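Local atomic coordinates of putative monooxygenase (Fusobacterium nucleatum subsp. nucleatum, PDB entry 3MCS), a protein that probably acts as a monooxygenase of the antibiotic biosynthesis monooxygenase family, built from two such domains in a single chain. Residues Y30-T34 against H71-S77; E96-A102 against V150-R156; E129-I133 against Q189-I194. All coordinates share one frame; numbering follows the deposited sequence.

Contact 1 of 3, residues Y30-T34 against H71-S77; sequences YVNKT and HTKNQAS
The Tyr30 and His71 rings meet rim to rim, neither lying over the other's face, with their planes turned 51° apart. On one face of the imidazole sits Ser77 CB, offset toward the rim; at its edge, near the ring plane, come Thr34 OG1 and the phenol oxygen. Phe80 stacks on the Tyr30 ring, whose edge runs along the start of helix 75-87, where CD1 lies 3.7 Å from Ala76 O and CE1 3.7 Å from Ser77 CA. His71 NE2 donates to Tyr30 OH over 2.7 Å, almost exactly in the imidazole plane. Glu60 also bonds that hydroxyl and Glu38 takes His71 ND1, so both imidazole nitrogens are hydrogen-bonded, which fixes the ring's rotation. This is the helical layer of a ferredoxin-like alpha/beta domain of the ABM family: helix 20-37 packs beside the break between helices 65-73 and 75-87, with strand 41-49 beneath Tyr30 and Thr34. Thr34 OG1 stands beside its backbone N (chi1 -67°) and turns back to Tyr30 O at 2.8 Å. That carbonyl also accepts Thr34 N, from the other face of its plane. Toward solvent, the aliphatic chain of Lys33 crosses Gln75, with CE 3.8 Å from Gln75 CB.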
# COMPACT_ATOMS: atom_id res chain seq x y z
N TYR A 30 12.22 -8.82 8.38
CA TYR A 30 11.73 -7.54 8.90
C TYR A 30 10.25 -7.58 9.14
O TYR A 30 9.77 -7.17 10.21
CB TYR A 30 12.12 -6.42 7.93
CG TYR A 30 11.54 -5.06 8.19
CD1 TYR A 30 11.89 -4.34 9.30
CD2 TYR A 30 10.71 -4.45 7.26
CE1 TYR A 30 11.37 -3.08 9.53
CE2 TYR A 30 10.21 -3.19 7.46
CZ TYR A 30 10.53 -2.50 8.60
OH TYR A 30 10.04 -1.23 8.83
N VAL A 31 9.52 -8.10 8.16
CA VAL A 31 8.06 -8.17 8.27
C VAL A 31 7.65 -9.13 9.38
O VAL A 31 6.77 -8.80 10.18
CB VAL A 31 7.40 -8.54 6.91
CG1 VAL A 31 5.94 -8.80 7.07
CG2 VAL A 31 7.63 -7.45 5.88
N ASN A 32 8.32 -10.28 9.45
CA ASN A 32 8.01 -11.30 10.46
C ASN A 32 8.38 -10.92 11.89
O ASN A 32 7.68 -11.29 12.83
CB ASN A 32 8.68 -12.65 10.13
CG ASN A 32 8.02 -13.37 8.95
OD1 ASN A 32 6.86 -13.12 8.60
ND2 ASN A 32 8.75 -14.31 8.37
N LYS A 33 9.48 -10.19 12.06
CA LYS A 33 9.92 -9.82 13.41
C LYS A 33 9.13 -8.63 13.90
O LYS A 33 8.85 -8.53 15.08
CB LYS A 33 11.44 -9.57 13.48
CG LYS A 33 11.94 -9.27 14.93
CD LYS A 33 13.46 -8.99 15.02
CE LYS A 33 13.93 -8.75 16.47
NZ LYS A 33 13.73 -9.93 17.37
N THR A 34 8.73 -7.75 12.99
CA THR A 34 7.94 -6.58 13.37
C THR A 34 6.55 -6.93 13.88
O THR A 34 6.19 -6.57 15.01
CB THR A 34 7.79 -5.58 12.20
OG1 THR A 34 9.07 -5.03 11.91
CG2 THR A 34 6.86 -4.45 12.56
N HIS A 71 8.63 1.85 16.61
CA HIS A 71 9.05 0.90 15.61
C HIS A 71 10.38 1.31 15.00
O HIS A 71 11.26 0.47 14.85
CB HIS A 71 7.99 0.78 14.52
CG HIS A 71 8.45 0.04 13.29
ND1 HIS A 71 8.53 -1.34 13.24
CD2 HIS A 71 8.82 0.49 12.07
CE1 HIS A 71 8.95 -1.70 12.04
NE2 HIS A 71 9.13 -0.61 11.31
N THR A 72 10.56 2.60 14.71
CA THR A 72 11.82 2.99 14.09
C THR A 72 12.99 2.87 15.06
O THR A 72 14.14 2.92 14.64
CB THR A 72 11.79 4.40 13.47
OG1 THR A 72 11.89 5.37 14.51
CG2 THR A 72 10.50 4.60 12.64
N LYS A 73 12.71 2.70 16.34
CA LYS A 73 13.76 2.52 17.34
C LYS A 73 13.92 1.05 17.78
O LYS A 73 14.93 0.72 18.40
CB LYS A 73 13.46 3.33 18.60
CG LYS A 73 13.45 4.83 18.49
CD LYS A 73 13.00 5.39 19.83
CE LYS A 73 12.73 6.87 19.83
NZ LYS A 73 12.29 7.27 21.22
N ASN A 74 12.95 0.19 17.45
CA ASN A 74 12.99 -1.22 17.89
C ASN A 74 13.94 -2.04 17.02
O ASN A 74 14.40 -1.57 15.99
CB ASN A 74 11.57 -1.81 17.92
CG ASN A 74 11.35 -2.84 19.03
OD1 ASN A 74 12.27 -3.46 19.55
ND2 ASN A 74 10.10 -3.01 19.38
N GLN A 75 14.19 -3.29 17.43
CA GLN A 75 15.20 -4.14 16.78
C GLN A 75 14.93 -4.49 15.32
O GLN A 75 15.84 -4.44 14.51
CB GLN A 75 15.43 -5.44 17.58
CG GLN A 75 16.77 -6.14 17.26
CD GLN A 75 17.96 -5.32 17.70
OE1 GLN A 75 18.14 -5.06 18.90
NE2 GLN A 75 18.78 -4.89 16.74
N ALA A 76 13.69 -4.82 14.97
CA ALA A 76 13.40 -5.20 13.58
C ALA A 76 13.92 -4.17 12.60
O ALA A 76 14.69 -4.50 11.69
CB ALA A 76 11.91 -5.41 13.37
N SER A 77 13.50 -2.92 12.82
CA SER A 77 13.85 -1.80 11.95
C SER A 77 15.34 -1.48 11.98
O SER A 77 15.94 -1.25 10.94
CB SER A 77 13.05 -0.57 12.35
OG SER A 77 13.23 0.52 11.48

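Contact 2 of 3, residues E96-A102 against V150-R156; sequences EIDVQIA and VYLGTDR
Arg156 reaches across to Glu96 and Asp98 at the end of an antiparallel strand pair, 91-104 against 147-155, which joins the sheets of the two ABM domains and carries a classic beta bulge at Gln100 and Ile101. From the backbone outward, Arg156 CB passes Glu96 O, and CG lies 3.4 Å both from that carbonyl oxygen and from Asp98 OD1. CD is still 3.4 Å from Asp98 OD1 as the arginine crosses the aspartate at about a right angle. The bend at chi3 (77°) then brings NE to Asp98 OD1, a salt bridge of 3.3 Å, with the carboxylate and guanidinium planes 50° apart. NH1 meets Glu96 OE1 at the guanidinium edge, in its plane; at 3.4 Å this hydrogen bond is weak, though it is also a salt bridge. The two acids probably share the one positive charge. Arg156 N, meanwhile, bonds Glu96 O, so backbone and side chain both tie this end together. Farther along, Asp98 and Thr154 form a hydrogen-bonded pair, and Ala102 CB packs 3.8 Å from Tyr151 CD1. Leu152 points its side chain to helix 127-143 and Trp162. At the bulge, Leu152 O accepts two amides, Gln100 N at 2.8 Å and Ile101 N at 3.0 Å.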
# COMPACT_ATOMS: atom_id res chain seq x y z
N GLU A 96 4.25 9.61 2.62
CA GLU A 96 3.51 9.64 3.87
C GLU A 96 2.08 10.00 3.51
O GLU A 96 1.87 11.01 2.87
CB GLU A 96 4.07 10.67 4.85
CG GLU A 96 5.51 10.43 5.30
CD GLU A 96 5.90 11.29 6.49
OE1 GLU A 96 5.01 11.71 7.27
OE2 GLU A 96 7.11 11.54 6.66
N ILE A 97 1.10 9.21 3.95
CA ILE A 97 -0.29 9.39 3.47
C ILE A 97 -1.38 9.70 4.49
O ILE A 97 -1.50 9.04 5.50
CB ILE A 97 -0.70 8.10 2.74
CG1 ILE A 97 0.37 7.73 1.70
CG2 ILE A 97 -2.06 8.26 2.09
CD1 ILE A 97 0.18 6.41 1.07
N ASP A 98 -2.19 10.73 4.23
CA ASP A 98 -3.33 11.02 5.10
C ASP A 98 -4.37 10.00 4.70
O ASP A 98 -4.91 10.07 3.58
CB ASP A 98 -3.87 12.45 4.92
CG ASP A 98 -3.06 13.51 5.68
OD1 ASP A 98 -2.38 13.21 6.71
OD2 ASP A 98 -3.14 14.70 5.28
N VAL A 99 -4.65 9.05 5.59
CA VAL A 99 -5.59 7.97 5.27
C VAL A 99 -7.02 8.47 5.18
O VAL A 99 -7.49 9.14 6.10
CB VAL A 99 -5.52 6.86 6.32
CG1 VAL A 99 -6.47 5.72 5.94
CG2 VAL A 99 -4.12 6.36 6.44
N GLN A 100 -7.71 8.17 4.08
CA GLN A 100 -9.12 8.56 3.91
C GLN A 100 -9.98 7.37 4.24
O GLN A 100 -10.97 7.49 4.97
CB GLN A 100 -9.42 9.03 2.50
CG GLN A 100 -8.77 10.36 2.19
CD GLN A 100 -9.44 11.56 2.86
OE1 GLN A 100 -10.62 11.51 3.24
NE2 GLN A 100 -8.69 12.65 2.99
N ILE A 101 -9.62 6.23 3.65
CA ILE A 101 -10.25 4.95 3.92
C ILE A 101 -9.18 3.87 4.03
O ILE A 101 -8.27 3.78 3.21
CB ILE A 101 -11.20 4.53 2.82
CG1 ILE A 101 -12.25 5.60 2.57
CG2 ILE A 101 -11.85 3.22 3.22
CD1 ILE A 101 -13.26 5.19 1.53
N ALA A 102 -9.29 3.07 5.09
CA ALA A 102 -8.42 1.93 5.30
C ALA A 102 -9.31 0.80 5.86
O ALA A 102 -9.83 0.90 6.97
CB ALA A 102 -7.29 2.27 6.25
N VAL A 150 -8.16 -2.54 1.08
CA VAL A 150 -8.13 -1.32 0.30
C VAL A 150 -7.65 -0.19 1.23
O VAL A 150 -8.31 0.09 2.23
CB VAL A 150 -9.50 -0.93 -0.35
CG1 VAL A 150 -9.92 -1.98 -1.34
CG2 VAL A 150 -10.60 -0.72 0.70
N TYR A 151 -6.49 0.39 0.94
CA TYR A 151 -6.04 1.56 1.68
C TYR A 151 -6.02 2.73 0.69
O TYR A 151 -5.31 2.67 -0.31
CB TYR A 151 -4.65 1.41 2.32
CG TYR A 151 -4.46 0.31 3.34
CD1 TYR A 151 -5.54 -0.25 4.06
CD2 TYR A 151 -3.18 -0.10 3.69
CE1 TYR A 151 -5.34 -1.25 5.01
CE2 TYR A 151 -2.97 -1.09 4.63
CZ TYR A 151 -4.04 -1.66 5.31
OH TYR A 151 -3.81 -2.63 6.27
N LEU A 152 -6.79 3.77 0.98
CA LEU A 152 -6.90 4.94 0.11
C LEU A 152 -6.56 6.19 0.89
O LEU A 152 -7.13 6.44 1.95
CB LEU A 152 -8.33 5.08 -0.42
CG LEU A 152 -8.64 6.32 -1.27
CD1 LEU A 152 -7.91 6.30 -2.61
CD2 LEU A 152 -10.12 6.42 -1.50
N GLY A 153 -5.65 6.98 0.35
CA GLY A 153 -5.27 8.23 1.00
C GLY A 153 -4.59 9.22 0.08
O GLY A 153 -4.40 8.94 -1.10
N THR A 154 -4.24 10.38 0.63
CA THR A 154 -3.62 11.44 -0.14
C THR A 154 -2.22 11.73 0.41
O THR A 154 -1.99 11.68 1.61
CB THR A 154 -4.50 12.70 -0.15
OG1 THR A 154 -4.76 13.14 1.20
CG2 THR A 154 -5.84 12.39 -0.82
N ASP A 155 -1.29 12.02 -0.47
CA ASP A 155 0.06 12.27 -0.05
C ASP A 155 0.08 13.56 0.80
O ASP A 155 -0.60 14.55 0.48
CB ASP A 155 0.98 12.34 -1.27
CG ASP A 155 2.45 12.36 -0.90
OD1 ASP A 155 2.83 13.11 0.01
OD2 ASP A 155 3.24 11.63 -1.54
N ARG A 156 0.86 13.57 1.87
CA ARG A 156 0.90 14.77 2.73
C ARG A 156 1.71 15.90 2.09
O ARG A 156 1.59 17.06 2.49
CB ARG A 156 1.39 14.42 4.14
CG ARG A 156 0.47 13.43 4.88
CD ARG A 156 1.01 13.14 6.27
NE ARG A 156 0.73 14.23 7.19
CZ ARG A 156 1.50 14.55 8.22
NH1 ARG A 156 2.64 13.91 8.47
NH2 ARG A 156 1.15 15.57 8.99

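Contact 3 of 3, residues E129-I133 against Q189-I194; sequences EFAEI and QTKDMI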
# COMPACT_ATOMS: atom_id res chain seq x y z
N GLU A 129 -14.58 17.24 -6.18
CA GLU A 129 -15.53 16.30 -6.80
C GLU A 129 -14.99 14.87 -6.89
O GLU A 129 -15.73 13.92 -6.66
CB GLU A 129 -15.95 16.78 -8.19
CG GLU A 129 -16.98 15.87 -8.88
CD GLU A 129 -17.48 16.41 -10.24
OE1 GLU A 129 -16.87 17.36 -10.79
OE2 GLU A 129 -18.48 15.87 -10.75
N PHE A 130 -13.71 14.73 -7.24
CA PHE A 130 -13.06 13.42 -7.40
C PHE A 130 -12.96 12.67 -6.10
O PHE A 130 -13.15 11.46 -6.05
CB PHE A 130 -11.66 13.61 -7.99
CG PHE A 130 -10.88 12.34 -8.14
CD1 PHE A 130 -10.16 11.83 -7.08
CD2 PHE A 130 -10.84 11.67 -9.35
CE1 PHE A 130 -9.43 10.63 -7.22
CE2 PHE A 130 -10.10 10.49 -9.50
CZ PHE A 130 -9.39 9.98 -8.43
N ALA A 131 -12.64 13.40 -5.03
CA ALA A 131 -12.47 12.80 -3.71
C ALA A 131 -13.70 11.99 -3.34
O ALA A 131 -13.62 10.83 -2.98
CB ALA A 131 -12.17 13.87 -2.65
N GLU A 132 -14.87 12.60 -3.47
CA GLU A 132 -16.08 11.89 -3.10
C GLU A 132 -16.32 10.70 -4.03
O GLU A 132 -16.84 9.67 -3.59
CB GLU A 132 -17.28 12.85 -3.07
CG GLU A 132 -17.12 13.96 -1.99
CD GLU A 132 -16.95 13.39 -0.56
OE1 GLU A 132 -17.92 12.77 -0.05
OE2 GLU A 132 -15.86 13.58 0.06
N ILE A 133 -15.92 10.83 -5.30
CA ILE A 133 -16.11 9.76 -6.27
C ILE A 133 -15.24 8.53 -5.93
O ILE A 133 -15.75 7.42 -5.79
CB ILE A 133 -15.83 10.22 -7.72
CG1 ILE A 133 -16.90 11.25 -8.16
CG2 ILE A 133 -15.82 9.03 -8.64
CD1 ILE A 133 -16.68 11.91 -9.54
N GLN A 189 -16.00 8.49 -16.33
CA GLN A 189 -16.37 9.71 -15.61
C GLN A 189 -15.21 10.62 -15.18
O GLN A 189 -15.32 11.85 -15.28
CB GLN A 189 -17.20 9.31 -14.37
CG GLN A 189 -17.63 10.47 -13.45
CD GLN A 189 -18.48 10.01 -12.27
OE1 GLN A 189 -18.54 8.83 -11.95
NE2 GLN A 189 -19.15 10.96 -11.61
N THR A 190 -14.12 10.03 -14.68
CA THR A 190 -12.98 10.79 -14.16
C THR A 190 -11.84 10.99 -15.16
O THR A 190 -10.84 11.61 -14.82
CB THR A 190 -12.38 10.11 -12.89
OG1 THR A 190 -11.91 8.79 -13.20
CG2 THR A 190 -13.40 10.02 -11.78
N LYS A 191 -11.99 10.49 -16.38
CA LYS A 191 -10.93 10.56 -17.41
C LYS A 191 -10.26 11.93 -17.51
O LYS A 191 -9.03 12.03 -17.44
CB LYS A 191 -11.48 10.16 -18.79
N ASP A 192 -11.07 12.98 -17.66
CA ASP A 192 -10.54 14.34 -17.86
C ASP A 192 -10.20 15.05 -16.56
O ASP A 192 -9.72 16.19 -16.58
CB ASP A 192 -11.53 15.17 -18.69
CG ASP A 192 -11.77 14.58 -20.07
OD1 ASP A 192 -10.78 14.16 -20.72
OD2 ASP A 192 -12.94 14.55 -20.52
N MSE A 193 -10.45 14.41 -15.42
CA MSE A 193 -10.11 14.99 -14.14
C MSE A 193 -8.69 14.64 -13.73
O MSE A 193 -8.12 15.29 -12.86
CB MSE A 193 -11.04 14.48 -13.05
CG MSE A 193 -12.50 14.71 -13.27
SE MSE A 193 -13.44 14.13 -11.69
CE MSE A 193 -15.25 14.46 -12.32
N ILE A 194 -8.13 13.63 -14.37
CA ILE A 194 -6.79 13.13 -14.03
C ILE A 194 -5.66 13.70 -14.88
O ILE A 194 -5.80 13.81 -16.10
CB ILE A 194 -6.77 11.60 -14.16
CG1 ILE A 194 -7.72 11.00 -13.12
CG2 ILE A 194 -5.34 11.06 -13.99
CD1 ILE A 194 -7.98 9.49 -13.25
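Phe130 and Ile133, one turn apart on helix 127-143, face Thr190 and selenomethionine Met193, where the chain passes from helix 181-190 toward strand 194-209. These are elements of the second ferredoxin-like ABM domain, and the contact joins its first helix to the end of its last helix and the turn that follows. Met193 carries much of it. Its chain is extended beyond CG and reaches across to the side chains on the near face of helix 127-143. The selenium passes the edge of the Phe130 ring, near its plane, 4.1 Å from Phe130 CB. Beyond it, the methyl CE ends between Glu129 and Ile133: it touches Glu129 CD at 3.6 Å and Ile133 CD1 at 4.0 Å. Glu129, also extended, crosses the selenomethionine at about a right angle, laying its carboxylate end against the methyl.

Phe130 has its CG opposite the backbone N (chi1 177°), which sends the ring out from the helix toward Thr190. There CD2 lies 3.9 Å from Thr190 CG2, while Trp162 of strand 161-168 also meets this ring. Thr190 turns its hydroxyl back to Tyr186 O and gives its methyl to Phe130 and Ile133. Ile133 splits its contacts: CG2 meets Thr190 CG2 at 4.1 Å, while CD1 serves Met193 and Gln189. Gln189, fully stretched and exposed, comes at Ile133 from the opposite direction, its amide nitrogen NE2 lying 3.4 Å from Ile133 CD1.

From the N terminus, contact 1 closes first: 36 residues, including strands 41-49 and 55-62, lie between its segments, and it holds the helices of the first domain together. It is complete before contact 2 opens. From there the chain enters the second domain, and contacts 2 and 3 cross, alternating as 96-102, 129-133, 150-156 and 189-194. Contact 2 closes a 47-residue loop and ties strand 91-104, which also pairs with strand 7-15, to strand 147-155; contact 3 closes one of 55, bringing helix 127-143 to the end of helix 181-190. The centres of contacts 2 and 3 are about 17 Å apart, whereas contacts 1 and 3 lie on opposite sides of the chain's centre.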